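Local structure of dally-like, isoform A (Drosophila melanogaster, 6XTZ) at residues A24-Q29 with E54-M59; G78-K83 with Q205-A210; E115-V120 with Y151-T156; E129-N134 with R195-T200; K232-G237 with E471-S476. The protein binds Wnt and Hedgehog proteins as a GPI-anchored cell-surface glypican and shields the palmitoleoyl lipid of Wnt so that it can signal at a distance. The protein carries 5 engineered substitutions. All blocks are in the same frame, centred on the assembly; numbering follows the deposited sequence.

How the contacts relate
From the N terminus of this elongated, all-helical glypican core, contact 1 closes a short loop by returning helix 51-110 to the segment after helix 14-19. Contact 2 then closes a longer loop near the middle of the molecule, where helix 51-110 meets helix 185-216. Contacts 3 and 4 both nest inside that loop and cross each other along the chain, each using helix 118-134; they lie beyond the centre, on the side away from contact 1. Contact 5 follows in series and brings a late loop, which comes after the unmodelled residues 324-437, back to the cysteine-rich end. There it touches contact 1, His235 packing against the backbone of Met57.

Contact 1 (A24-Q29 with E54-M59); sequences AIEIPQ and ETRMAM
Arg56 reaches out from helix 51-110 to meet Glu26 in a surface salt bridge, tying the first long helix of the glypican core to the loop that follows helix 14-19. This is the cysteine-rich, N-terminal end of the molecule, and the link is a thin one, made by two side chains. Along the helix, Glu54 comes first: its carboxylate turns to another part of the fold and takes the backbone N-H groups of Arg38, Tyr39 and Cys40. Thr55 follows, its hydroxyl bonded back to the carbonyl of Tyr51. Arg56 is the residue that crosses. Its chain runs straight to CD and then bends (chi3 -85°), which swings the guanidinium toward the loop; the side chain also rests on Ile22. Glu26 comes in at about a right angle on an extended chain, and the carboxylate and guanidinium planes stand 59° apart, so the two groups do not form a flat, doubly bonded pair. The hydrogen bond from Arg56 NH1 to Glu26 OE1 is long at 3.2 Å and weak, with an N-H...O angle of 123°. An alanine in place of Glu26 is likely to leave Arg56 without its charged mate and this point of the loop without its link to the helix. Next in sequence, Met57 is buried and packs on Arg20. Ala58 N and Met59 N continue the helix, bonding to Glu54 O and Thr55 O. The second carboxylate oxygen of the pair, Glu26 OE2, stays 3.7 Å from Arg56 NH1 and 4.0 Å from Arg56 NH2.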
# COMPACT_ATOMS: atom_id res chain seq x y z
N ALA A 24 16.83 45.04 1.37
CA ALA A 24 17.76 45.73 2.27
C ALA A 24 17.12 46.92 2.97
O ALA A 24 17.61 47.34 4.02
CB ALA A 24 19.00 46.18 1.50
N ILE A 25 16.04 47.47 2.41
CA ILE A 25 15.37 48.60 3.04
C ILE A 25 14.71 48.15 4.35
O ILE A 25 14.72 48.89 5.34
CB ILE A 25 14.34 49.22 2.08
CG1 ILE A 25 15.04 49.79 0.84
CG2 ILE A 25 13.54 50.31 2.78
CD1 ILE A 25 15.11 48.83 -0.34
N GLU A 26 14.15 46.94 4.37
CA GLU A 26 13.47 46.44 5.55
C GLU A 26 14.43 45.98 6.64
O GLU A 26 14.04 45.92 7.81
CB GLU A 26 12.54 45.28 5.18
CG GLU A 26 11.68 45.53 3.95
CD GLU A 26 10.76 44.36 3.65
OE1 GLU A 26 10.40 43.63 4.59
OE2 GLU A 26 10.41 44.17 2.46
N ILE A 27 15.67 45.64 6.28
CA ILE A 27 16.62 45.05 7.22
C ILE A 27 17.13 46.12 8.18
O ILE A 27 17.77 47.09 7.75
CB ILE A 27 17.79 44.38 6.48
CG1 ILE A 27 17.26 43.32 5.51
CG2 ILE A 27 18.76 43.77 7.47
CD1 ILE A 27 18.35 42.65 4.71
N PRO A 28 16.88 45.98 9.48
CA PRO A 28 17.43 46.96 10.44
C PRO A 28 18.93 46.80 10.56
O PRO A 28 19.45 45.69 10.70
CB PRO A 28 16.71 46.60 11.75
CG PRO A 28 16.38 45.16 11.61
CD PRO A 28 16.09 44.94 10.15
N GLN A 29 19.64 47.93 10.49
CA GLN A 29 21.09 47.91 10.62
C GLN A 29 21.51 47.60 12.05
O GLN A 29 22.43 46.82 12.28
CB GLN A 29 21.68 49.24 10.16
CG GLN A 29 21.26 49.63 8.75
CD GLN A 29 21.63 51.06 8.40
OE1 GLN A 29 22.08 51.83 9.26
NE2 GLN A 29 21.45 51.43 7.14
N GLU A 54 9.77 38.62 10.16
CA GLU A 54 9.38 37.35 10.74
C GLU A 54 8.19 36.74 10.00
O GLU A 54 8.15 35.53 9.77
CB GLU A 54 9.05 37.54 12.22
CG GLU A 54 8.78 36.25 12.96
CD GLU A 54 8.29 36.48 14.37
OE1 GLU A 54 7.51 37.44 14.58
OE2 GLU A 54 8.68 35.72 15.28
N THR A 55 7.22 37.57 9.61
CA THR A 55 6.05 37.06 8.90
C THR A 55 6.43 36.50 7.54
O THR A 55 5.94 35.44 7.14
CB THR A 55 5.00 38.16 8.76
OG1 THR A 55 4.63 38.64 10.07
CG2 THR A 55 3.76 37.63 8.06
N ARG A 56 7.30 37.20 6.80
CA ARG A 56 7.74 36.71 5.50
C ARG A 56 8.43 35.36 5.63
O ARG A 56 8.09 34.40 4.92
CB ARG A 56 8.66 37.73 4.83
CG ARG A 56 9.43 37.17 3.65
CD ARG A 56 10.33 38.21 2.99
NE ARG A 56 9.61 39.02 2.01
CZ ARG A 56 9.15 40.24 2.25
NH1 ARG A 56 9.32 40.81 3.44
NH2 ARG A 56 8.51 40.91 1.29
N MET A 57 9.41 35.26 6.53
CA MET A 57 10.11 34.00 6.74
C MET A 57 9.19 32.93 7.31
O MET A 57 9.45 31.74 7.11
CB MET A 57 11.32 34.22 7.65
CG MET A 57 12.32 35.23 7.11
SD MET A 57 13.73 35.47 8.20
CE MET A 57 12.93 36.16 9.65
N ALA A 58 8.13 33.32 8.02
CA ALA A 58 7.19 32.33 8.54
C ALA A 58 6.41 31.67 7.41
O ALA A 58 6.31 30.44 7.35
CB ALA A 58 6.24 32.98 9.54
N MET A 59 5.82 32.48 6.52
CA MET A 59 5.08 31.91 5.41
C MET A 59 6.01 31.19 4.43
O MET A 59 5.59 30.27 3.74
CB MET A 59 4.28 33.00 4.70
CG MET A 59 3.32 33.74 5.62
SD MET A 59 2.42 35.07 4.81
CE MET A 59 3.77 36.13 4.30

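Contact 2 (G78-K83 with Q205-A210)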
# COMPACT_ATOMS: atom_id res chain seq x y z
N GLY A 78 1.83 8.41 -7.15
CA GLY A 78 1.73 8.21 -8.59
C GLY A 78 2.40 6.93 -9.05
O GLY A 78 1.87 6.21 -9.90
N ILE A 79 3.58 6.63 -8.51
CA ILE A 79 4.30 5.42 -8.89
C ILE A 79 3.53 4.18 -8.47
O ILE A 79 3.28 3.28 -9.28
CB ILE A 79 5.72 5.43 -8.30
CG1 ILE A 79 6.59 6.48 -9.00
CG2 ILE A 79 6.36 4.05 -8.42
CD1 ILE A 79 7.99 6.60 -8.42
N LEU A 80 3.12 4.12 -7.20
CA LEU A 80 2.38 2.96 -6.72
C LEU A 80 1.05 2.81 -7.44
O LEU A 80 0.60 1.68 -7.68
CB LEU A 80 2.15 3.06 -5.21
CG LEU A 80 3.41 3.11 -4.34
CD1 LEU A 80 3.04 3.07 -2.86
CD2 LEU A 80 4.35 1.97 -4.69
N GLY A 81 0.41 3.92 -7.79
CA GLY A 81 -0.85 3.84 -8.51
C GLY A 81 -0.69 3.29 -9.91
O GLY A 81 -1.52 2.49 -10.38
N SER A 82 0.36 3.70 -10.61
CA SER A 82 0.56 3.23 -11.98
C SER A 82 1.04 1.79 -12.00
O SER A 82 0.67 1.02 -12.89
CB SER A 82 1.55 4.14 -12.71
OG SER A 82 2.85 4.05 -12.15
N LYS A 83 1.88 1.40 -11.03
CA LYS A 83 2.31 0.01 -10.94
C LYS A 83 1.14 -0.92 -10.63
O LYS A 83 1.11 -2.06 -11.10
CB LYS A 83 3.40 -0.15 -9.89
CG LYS A 83 4.70 0.57 -10.22
CD LYS A 83 5.38 -0.03 -11.45
CE LYS A 83 6.69 0.67 -11.74
NZ LYS A 83 7.40 0.09 -12.91
N GLN A 205 -5.25 -4.71 -5.48
CA GLN A 205 -6.25 -3.82 -4.89
C GLN A 205 -5.70 -3.07 -3.68
O GLN A 205 -5.96 -1.88 -3.51
CB GLN A 205 -7.50 -4.61 -4.49
CG GLN A 205 -8.30 -5.14 -5.67
CD GLN A 205 -8.85 -4.04 -6.55
OE1 GLN A 205 -9.17 -2.95 -6.07
NE2 GLN A 205 -8.95 -4.31 -7.85
N ALA A 206 -4.93 -3.76 -2.84
CA ALA A 206 -4.31 -3.10 -1.69
C ALA A 206 -3.29 -2.06 -2.14
O ALA A 206 -3.17 -1.00 -1.51
CB ALA A 206 -3.66 -4.14 -0.77
N LEU A 207 -2.56 -2.34 -3.22
CA LEU A 207 -1.61 -1.36 -3.73
C LEU A 207 -2.33 -0.13 -4.25
O LEU A 207 -1.84 1.00 -4.10
CB LEU A 207 -0.74 -1.99 -4.82
CG LEU A 207 0.30 -1.06 -5.46
CD1 LEU A 207 1.27 -0.53 -4.42
CD2 LEU A 207 1.04 -1.77 -6.58
N THR A 208 -3.50 -0.31 -4.87
CA THR A 208 -4.27 0.82 -5.36
C THR A 208 -4.79 1.67 -4.20
O THR A 208 -4.68 2.90 -4.22
CB THR A 208 -5.44 0.34 -6.22
OG1 THR A 208 -4.94 -0.26 -7.42
CG2 THR A 208 -6.36 1.50 -6.58
N THR A 209 -5.35 1.02 -3.18
CA THR A 209 -5.87 1.77 -2.03
C THR A 209 -4.76 2.52 -1.31
O THR A 209 -4.97 3.65 -0.85
CB THR A 209 -6.59 0.82 -1.07
OG1 THR A 209 -5.74 -0.29 -0.77
CG2 THR A 209 -7.88 0.30 -1.70
N ALA A 210 -3.58 1.91 -1.20
CA ALA A 210 -2.45 2.61 -0.59
C ALA A 210 -2.07 3.85 -1.37
O ALA A 210 -1.68 4.87 -0.79
CB ALA A 210 -1.25 1.67 -0.47
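Leu80 and Leu207 are the nearest CA pair of segments 78-83 and 205-210, 6.6 Å apart, on two helices that run in broadly opposite directions, helix 51-110 and helix 185-216. The contact is antiparallel helix packing inside the helical bundle of the glypican core, close to the middle of the long molecule. Leu207 is the wedge. Its CG lies anti to the backbone N (chi1 179°), and this carries the isobutyl group across to the backbone of the other helix: Leu207 CG rests 3.5 Å from Leu80 O, and Leu207 CD2 lies 3.6 Å from the same oxygen. The two leucine side chains meet at about a right angle, with Leu207 CD1 set against Leu80 CB at 3.8 Å and against Leu80 CD2 at 4.0 Å. One turn on, Leu207 CD2 lies 4.1 Å from Lys83 C. Much of what Leu207 touches is therefore main chain. The aliphatic part of Lys83 flanks the leucine, whereas its ammonium leads away to a salt bridge with Asp448 of helix 441-455. That helix also sets Ile449 against Leu207, and Trp269 of helix 263-283 packs on both Leu80 and Ala210, so the leucine pair is enclosed by further helices. Each helix also ties a hydroxyl back to its own backbone. Ser82 OG donates to Ile79 O at 3.0 Å, beside the regular bond from Lys83 N. Ala206 O likewise accepts two donors, Ala210 N and Thr209 OG1, from the same face of its plane; Thr209 OG1 sits 2.8 Å away, 37° out of that plane.

Contact 3 (E115-V120 with Y151-T156); sequences ERNSYV and YQKMFT
Lys153 of helix 139-158 points its side chain at the break between helix 112-116 and helix 118-134, where Asn117 and Tyr119 receive it: a helix packed against a helix-to-helix joint at the far end of the glypican core. Lys153 and Tyr119 approach from opposite directions. A bend at the end of the lysine chain (chi4 47°) brings the ammonium to the phenol, and Lys153 NZ donates a hydrogen bond to Tyr119 OH at 2.8 Å. Asn117 and Lys153 slide past each other in opposite senses, Asn117 CG passing 3.7 Å from Lys153 CE. Val120 CG2 does double duty: it lies 4.3 Å from Lys153 CE and 3.5 Å above one face of the Tyr119 ring, toward its rim, while Arg116 O stands at the edge of that ring. A leucine in place of Lys153 would probably leave the Tyr119 hydroxyl without its donor and the ring less firmly placed. Val120 packs on Phe146, a residue of the palmitoleoyl-serine pocket, although its own side chain is about 9 Å from the lipid. Within helix 139-158, Thr156 OG1 donates to Lys153 O at 2.6 Å, tilted 30° from the carbonyl plane.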
# COMPACT_ATOMS: atom_id res chain seq x y z
N GLU A 115 -15.15 -29.85 -26.96
CA GLU A 115 -15.89 -28.73 -27.55
C GLU A 115 -17.38 -28.83 -27.27
O GLU A 115 -18.07 -27.81 -27.20
CB GLU A 115 -15.61 -28.67 -29.05
CG GLU A 115 -16.12 -27.41 -29.74
CD GLU A 115 -15.67 -27.31 -31.18
OE1 GLU A 115 -14.71 -28.02 -31.56
OE2 GLU A 115 -16.28 -26.53 -31.95
N ARG A 116 -17.89 -30.06 -27.11
CA ARG A 116 -19.29 -30.24 -26.75
C ARG A 116 -19.58 -29.66 -25.37
O ARG A 116 -20.66 -29.12 -25.13
CB ARG A 116 -19.63 -31.73 -26.78
CG ARG A 116 -20.88 -32.08 -27.57
CD ARG A 116 -20.77 -33.48 -28.14
NE ARG A 116 -20.27 -34.43 -27.15
CZ ARG A 116 -19.82 -35.65 -27.44
NH1 ARG A 116 -19.82 -36.07 -28.70
NH2 ARG A 116 -19.38 -36.44 -26.48
N ASN A 117 -18.62 -29.77 -24.45
CA ASN A 117 -18.77 -29.25 -23.09
C ASN A 117 -17.86 -28.05 -22.83
O ASN A 117 -17.55 -27.76 -21.67
CB ASN A 117 -18.49 -30.34 -22.06
CG ASN A 117 -19.21 -31.63 -22.38
OD1 ASN A 117 -18.63 -32.71 -22.31
ND2 ASN A 117 -20.49 -31.53 -22.74
N SER A 118 -17.42 -27.36 -23.88
CA SER A 118 -16.54 -26.21 -23.69
C SER A 118 -17.22 -25.11 -22.88
O SER A 118 -16.54 -24.33 -22.21
CB SER A 118 -16.08 -25.66 -25.04
OG SER A 118 -17.18 -25.12 -25.77
N TYR A 119 -18.56 -25.06 -22.91
CA TYR A 119 -19.28 -24.03 -22.17
C TYR A 119 -19.07 -24.15 -20.67
O TYR A 119 -19.07 -23.14 -19.96
CB TYR A 119 -20.77 -24.10 -22.50
CG TYR A 119 -21.49 -25.31 -21.95
CD1 TYR A 119 -21.46 -26.53 -22.61
CD2 TYR A 119 -22.20 -25.23 -20.75
CE1 TYR A 119 -22.12 -27.64 -22.11
CE2 TYR A 119 -22.85 -26.33 -20.24
CZ TYR A 119 -22.81 -27.53 -20.92
OH TYR A 119 -23.46 -28.62 -20.40
N VAL A 120 -18.88 -25.37 -20.16
CA VAL A 120 -18.62 -25.55 -18.73
C VAL A 120 -17.31 -24.87 -18.35
O VAL A 120 -17.18 -24.30 -17.26
CB VAL A 120 -18.61 -27.04 -18.37
CG1 VAL A 120 -18.44 -27.22 -16.86
CG2 VAL A 120 -19.89 -27.72 -18.84
N TYR A 151 -18.97 -33.97 -12.54
CA TYR A 151 -19.37 -35.23 -11.92
C TYR A 151 -20.61 -35.80 -12.59
O TYR A 151 -20.72 -37.02 -12.77
CB TYR A 151 -19.61 -35.04 -10.42
CG TYR A 151 -18.38 -34.70 -9.61
CD1 TYR A 151 -17.10 -34.90 -10.11
CD2 TYR A 151 -18.50 -34.18 -8.32
CE1 TYR A 151 -15.98 -34.59 -9.37
CE2 TYR A 151 -17.39 -33.87 -7.57
CZ TYR A 151 -16.13 -34.07 -8.09
OH TYR A 151 -15.02 -33.76 -7.34
N GLN A 152 -21.55 -34.94 -12.96
CA GLN A 152 -22.78 -35.40 -13.60
C GLN A 152 -22.51 -35.92 -15.00
O GLN A 152 -22.98 -37.00 -15.38
CB GLN A 152 -23.81 -34.27 -13.63
CG GLN A 152 -24.20 -33.74 -12.26
CD GLN A 152 -25.22 -32.63 -12.34
OE1 GLN A 152 -26.24 -32.75 -13.02
NE2 GLN A 152 -24.95 -31.53 -11.66
N LYS A 153 -21.75 -35.16 -15.80
CA LYS A 153 -21.46 -35.58 -17.16
C LYS A 153 -20.61 -36.84 -17.18
O LYS A 153 -20.80 -37.72 -18.03
CB LYS A 153 -20.76 -34.45 -17.92
CG LYS A 153 -21.70 -33.37 -18.40
CD LYS A 153 -20.96 -32.21 -19.02
CE LYS A 153 -21.89 -31.36 -19.86
NZ LYS A 153 -23.15 -31.05 -19.13
N MET A 154 -19.66 -36.96 -16.25
CA MET A 154 -18.84 -38.16 -16.17
C MET A 154 -19.66 -39.38 -15.78
O MET A 154 -19.23 -40.51 -16.04
CB MET A 154 -17.69 -37.96 -15.18
CG MET A 154 -16.42 -38.69 -15.55
SD MET A 154 -15.69 -38.06 -17.08
CE MET A 154 -14.29 -39.16 -17.25
N PHE A 155 -20.82 -39.18 -15.16
CA PHE A 155 -21.68 -40.30 -14.78
C PHE A 155 -22.57 -40.75 -15.94
O PHE A 155 -22.91 -41.93 -16.02
CB PHE A 155 -22.54 -39.90 -13.58
CG PHE A 155 -23.67 -40.85 -13.30
CD1 PHE A 155 -23.44 -42.07 -12.69
CD2 PHE A 155 -24.97 -40.51 -13.63
CE1 PHE A 155 -24.48 -42.94 -12.43
CE2 PHE A 155 -26.02 -41.37 -13.37
CZ PHE A 155 -25.77 -42.59 -12.77
N THR A 156 -22.94 -39.83 -16.84
CA THR A 156 -23.79 -40.20 -17.96
C THR A 156 -23.03 -41.06 -18.97
O THR A 156 -23.52 -42.12 -19.37
CB THR A 156 -24.34 -38.94 -18.64
OG1 THR A 156 -23.31 -37.95 -18.72
CG2 THR A 156 -25.53 -38.40 -17.87

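Contact 4 (E129-N134 with R195-T200); sequences ETYFAN and RSFVAT
Tyr131 and Phe132 of helix 118-134 pack on Phe197, Val198 and Thr200 of helix 185-216, a near-parallel helix pair of the glypican bundle crossing at -25° with the short axes 9.9 Å apart. The contacts between side chains come first. Tyr131 and Phe197 pass in opposite directions, Tyr131 CE2 lying 4.0 Å from Phe197 CB, and Phe132 CE1 meets the Thr200 CG2 methyl at 3.8 Å, nearly at a right angle. With its CG anti to the backbone N (chi1 171°), Tyr131 reaches over the neighbouring helix, and its OH presses closely on Val198 CG2 at 3.2 Å. Ring against backbone is the second kind: Phe197 O lies at the ring edge, in the plane of the Tyr131 ring, 3.3 Å from Tyr131 CE2. Phe197 also abuts Leu95 and Ile289, both of the palmitoleoyl-serine pocket, and its side chain is about 4 Å from the bound lipid, so Phe197 probably lies just behind or beside the wall of that site. Phe132 meets the ring of Phe91. Between the two segments the contact is packing; the polar tie between the helices is Arg201 NH1, which donates to Phe132 O. Ser196 O is bonded within its own helix, taking Thr200 N and Thr200 OG1 from opposite faces of its plane.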
# COMPACT_ATOMS: atom_id res chain seq x y z
N GLU A 129 -12.66 -14.31 -14.35
CA GLU A 129 -12.39 -12.96 -14.81
C GLU A 129 -13.22 -11.94 -14.03
O GLU A 129 -12.73 -10.85 -13.71
CB GLU A 129 -12.68 -12.84 -16.31
CG GLU A 129 -11.82 -13.73 -17.19
CD GLU A 129 -12.13 -13.56 -18.66
OE1 GLU A 129 -12.69 -12.51 -19.03
OE2 GLU A 129 -11.83 -14.48 -19.44
N THR A 130 -14.47 -12.29 -13.72
CA THR A 130 -15.32 -11.37 -12.97
C THR A 130 -14.80 -11.17 -11.55
O THR A 130 -14.86 -10.06 -11.02
CB THR A 130 -16.76 -11.89 -12.95
OG1 THR A 130 -17.24 -12.02 -14.30
CG2 THR A 130 -17.66 -10.93 -12.19
N TYR A 131 -14.27 -12.23 -10.93
CA TYR A 131 -13.75 -12.07 -9.58
C TYR A 131 -12.56 -11.12 -9.56
O TYR A 131 -12.48 -10.23 -8.70
CB TYR A 131 -13.33 -13.42 -8.98
CG TYR A 131 -12.59 -13.21 -7.68
CD1 TYR A 131 -13.27 -12.86 -6.52
CD2 TYR A 131 -11.20 -13.31 -7.62
CE1 TYR A 131 -12.59 -12.64 -5.34
CE2 TYR A 131 -10.52 -13.08 -6.44
CZ TYR A 131 -11.22 -12.75 -5.30
OH TYR A 131 -10.55 -12.53 -4.12
N PHE A 132 -11.61 -11.30 -10.48
CA PHE A 132 -10.45 -10.42 -10.49
C PHE A 132 -10.85 -8.98 -10.80
O PHE A 132 -10.16 -8.04 -10.38
CB PHE A 132 -9.41 -10.91 -11.50
CG PHE A 132 -8.14 -10.11 -11.48
CD1 PHE A 132 -7.22 -10.27 -10.45
CD2 PHE A 132 -7.87 -9.18 -12.47
CE1 PHE A 132 -6.05 -9.53 -10.42
CE2 PHE A 132 -6.70 -8.44 -12.45
CZ PHE A 132 -5.79 -8.62 -11.42
N ALA A 133 -11.96 -8.79 -11.51
CA ALA A 133 -12.39 -7.45 -11.87
C ALA A 133 -13.04 -6.73 -10.69
O ALA A 133 -12.61 -5.64 -10.30
CB ALA A 133 -13.36 -7.51 -13.06
N ASN A 134 -14.08 -7.34 -10.11
CA ASN A 134 -14.84 -6.69 -9.04
C ASN A 134 -14.88 -7.45 -7.73
O ASN A 134 -15.32 -6.89 -6.72
CB ASN A 134 -16.28 -6.40 -9.51
CG ASN A 134 -17.03 -7.66 -9.91
OD1 ASN A 134 -16.79 -8.75 -9.39
ND2 ASN A 134 -17.95 -7.51 -10.86
N ARG A 195 -7.01 -19.63 -3.61
CA ARG A 195 -5.94 -18.90 -2.94
C ARG A 195 -5.19 -18.00 -3.92
O ARG A 195 -4.85 -16.86 -3.59
CB ARG A 195 -4.97 -19.87 -2.28
CG ARG A 195 -5.52 -20.64 -1.09
CD ARG A 195 -4.54 -21.73 -0.72
NE ARG A 195 -4.86 -22.37 0.56
CZ ARG A 195 -4.14 -23.36 1.09
NH1 ARG A 195 -3.08 -23.82 0.44
NH2 ARG A 195 -4.49 -23.88 2.25
N SER A 196 -4.92 -18.51 -5.12
CA SER A 196 -4.14 -17.75 -6.09
C SER A 196 -4.89 -16.50 -6.55
O SER A 196 -4.30 -15.41 -6.62
CB SER A 196 -3.80 -18.63 -7.29
OG SER A 196 -2.90 -17.98 -8.16
N PHE A 197 -6.18 -16.63 -6.85
CA PHE A 197 -6.94 -15.49 -7.34
C PHE A 197 -7.20 -14.46 -6.25
O PHE A 197 -7.21 -13.25 -6.51
CB PHE A 197 -8.25 -15.97 -7.97
CG PHE A 197 -8.14 -16.30 -9.42
CD1 PHE A 197 -7.67 -17.54 -9.83
CD2 PHE A 197 -8.49 -15.37 -10.39
CE1 PHE A 197 -7.56 -17.85 -11.17
CE2 PHE A 197 -8.38 -15.68 -11.74
CZ PHE A 197 -7.92 -16.92 -12.13
N VAL A 198 -7.42 -14.92 -5.01
CA VAL A 198 -7.62 -13.98 -3.91
C VAL A 198 -6.33 -13.21 -3.64
O VAL A 198 -6.34 -11.99 -3.48
CB VAL A 198 -8.11 -14.72 -2.65
CG1 VAL A 198 -8.17 -13.76 -1.47
CG2 VAL A 198 -9.48 -15.32 -2.90
N ALA A 199 -5.20 -13.92 -3.60
CA ALA A 199 -3.92 -13.25 -3.35
C ALA A 199 -3.56 -12.31 -4.49
O ALA A 199 -3.01 -11.23 -4.26
CB ALA A 199 -2.82 -14.29 -3.13
N THR A 200 -3.86 -12.71 -5.73
CA THR A 200 -3.51 -11.87 -6.88
C THR A 200 -4.34 -10.59 -6.90
O THR A 200 -3.80 -9.50 -7.09
CB THR A 200 -3.69 -12.66 -8.18
OG1 THR A 200 -2.93 -13.87 -8.12
CG2 THR A 200 -3.24 -11.83 -9.37

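Contact 5 (K232-G237 with E471-S476); sequences KMQHCG and EDIASS
The carboxamide of Gln234 presents one face to Ile473, whose CG1 lies over it at nearly equal range from Gln234 CD (3.8 Å), OE1 (3.8 Å) and NE2 (3.9 Å). At its rim the amide turns to helix 51-110: NE2 donates to the side-chain oxygen of Gln64, and OE1 takes a weak bond from Ser61. These polar partners probably fix the rotation of the amide so that its flat side stays against the isoleucine. The second flat group, the imidazole of His235, has Gln234 CG over the centre of one face, 3.9 Å above the plane. Gln234 thus lies between its own neighbour and the incoming loop, extended along its whole length with CG anti to the backbone N (chi1 -179°), and it meets Ile473 at about a right angle. The apolar side is completed by Met233, whose CE methyl comes 4.4 Å from Ile473 CD1. After Ile473 the chain turns at Ala474 in a left-handed conformation (phi 54°, psi 53°). This is the disulfide-rich lobe of the glypican core: Cys236 is joined to Cys40, and Cys468, just before segment 471-476, to Cys251. The contact seats segment 471-476, an irregular part of the loop after helix 459-467, on the C-terminal end of helix 224-234, between helix 51-110 on the Gln234 side and helix 248-258, on which Met233 and Ser475 rest.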
# COMPACT_ATOMS: atom_id res chain seq x y z
N LYS A 232 11.06 29.21 14.47
CA LYS A 232 12.07 29.24 15.52
C LYS A 232 13.24 28.33 15.19
O LYS A 232 14.39 28.63 15.54
CB LYS A 232 11.44 28.84 16.86
CG LYS A 232 12.37 28.97 18.05
CD LYS A 232 11.69 28.51 19.33
CE LYS A 232 12.63 28.59 20.52
NZ LYS A 232 11.98 28.11 21.78
N MET A 233 12.97 27.22 14.49
CA MET A 233 14.03 26.28 14.14
C MET A 233 14.84 26.77 12.95
O MET A 233 16.08 26.73 12.98
CB MET A 233 13.42 24.90 13.85
CG MET A 233 14.43 23.81 13.52
SD MET A 233 14.80 23.68 11.76
CE MET A 233 13.16 23.41 11.08
N GLN A 234 14.17 27.25 11.91
CA GLN A 234 14.84 27.48 10.63
C GLN A 234 15.35 28.91 10.46
O GLN A 234 16.41 29.12 9.87
CB GLN A 234 13.90 27.12 9.48
CG GLN A 234 14.51 27.30 8.09
CD GLN A 234 13.58 26.86 6.98
OE1 GLN A 234 12.54 26.24 7.22
NE2 GLN A 234 13.95 27.19 5.74
N HIS A 235 14.62 29.90 10.98
CA HIS A 235 14.94 31.30 10.68
C HIS A 235 15.36 32.13 11.89
O HIS A 235 16.14 33.07 11.71
CB HIS A 235 13.73 31.99 10.02
CG HIS A 235 13.36 31.41 8.69
ND1 HIS A 235 14.22 31.39 7.62
CD2 HIS A 235 12.21 30.82 8.27
CE1 HIS A 235 13.62 30.82 6.59
NE2 HIS A 235 12.40 30.46 6.96
N CYS A 236 14.87 31.82 13.09
CA CYS A 236 15.11 32.70 14.23
C CYS A 236 16.57 32.74 14.66
O CYS A 236 16.94 33.63 15.45
CB CYS A 236 14.24 32.28 15.41
SG CYS A 236 12.48 32.61 15.17
N GLY A 237 17.41 31.83 14.18
CA GLY A 237 18.83 31.91 14.48
C GLY A 237 19.46 33.18 13.94
O GLY A 237 20.29 33.80 14.61
N GLU A 471 18.33 21.76 0.36
CA GLU A 471 19.06 23.03 0.33
C GLU A 471 18.36 24.10 1.14
O GLU A 471 19.00 25.04 1.63
CB GLU A 471 19.24 23.50 -1.11
CG GLU A 471 19.83 22.47 -2.04
CD GLU A 471 19.83 22.93 -3.48
OE1 GLU A 471 19.44 24.09 -3.74
OE2 GLU A 471 20.22 22.13 -4.36
N ASP A 472 17.03 23.99 1.30
CA ASP A 472 16.28 25.04 1.98
C ASP A 472 16.65 25.13 3.46
O ASP A 472 16.75 26.23 4.01
CB ASP A 472 14.78 24.78 1.83
CG ASP A 472 14.38 24.56 0.39
OD1 ASP A 472 14.99 25.20 -0.50
OD2 ASP A 472 13.46 23.76 0.14
N ILE A 473 16.87 23.99 4.11
CA ILE A 473 17.18 23.99 5.53
C ILE A 473 18.65 23.65 5.71
O ILE A 473 19.41 24.43 6.30
CB ILE A 473 16.28 23.01 6.29
CG1 ILE A 473 14.81 23.39 6.11
CG2 ILE A 473 16.65 22.97 7.75
CD1 ILE A 473 13.86 22.52 6.87
N ALA A 474 19.04 22.48 5.21
CA ALA A 474 20.43 22.02 5.23
C ALA A 474 21.01 22.04 6.65
O ALA A 474 22.06 22.63 6.91
CB ALA A 474 21.29 22.84 4.27
N SER A 475 20.29 21.40 7.56
CA SER A 475 20.67 21.41 8.97
C SER A 475 22.05 20.77 9.16
O SER A 475 22.44 19.86 8.43
CB SER A 475 19.63 20.66 9.80
OG SER A 475 19.49 19.32 9.37
N SER A 476 22.77 21.27 10.16
CA SER A 476 24.11 20.77 10.45
C SER A 476 24.04 19.53 11.32
O SER A 476 23.26 19.47 12.28
CB SER A 476 24.95 21.85 11.13
OG SER A 476 26.24 21.37 11.45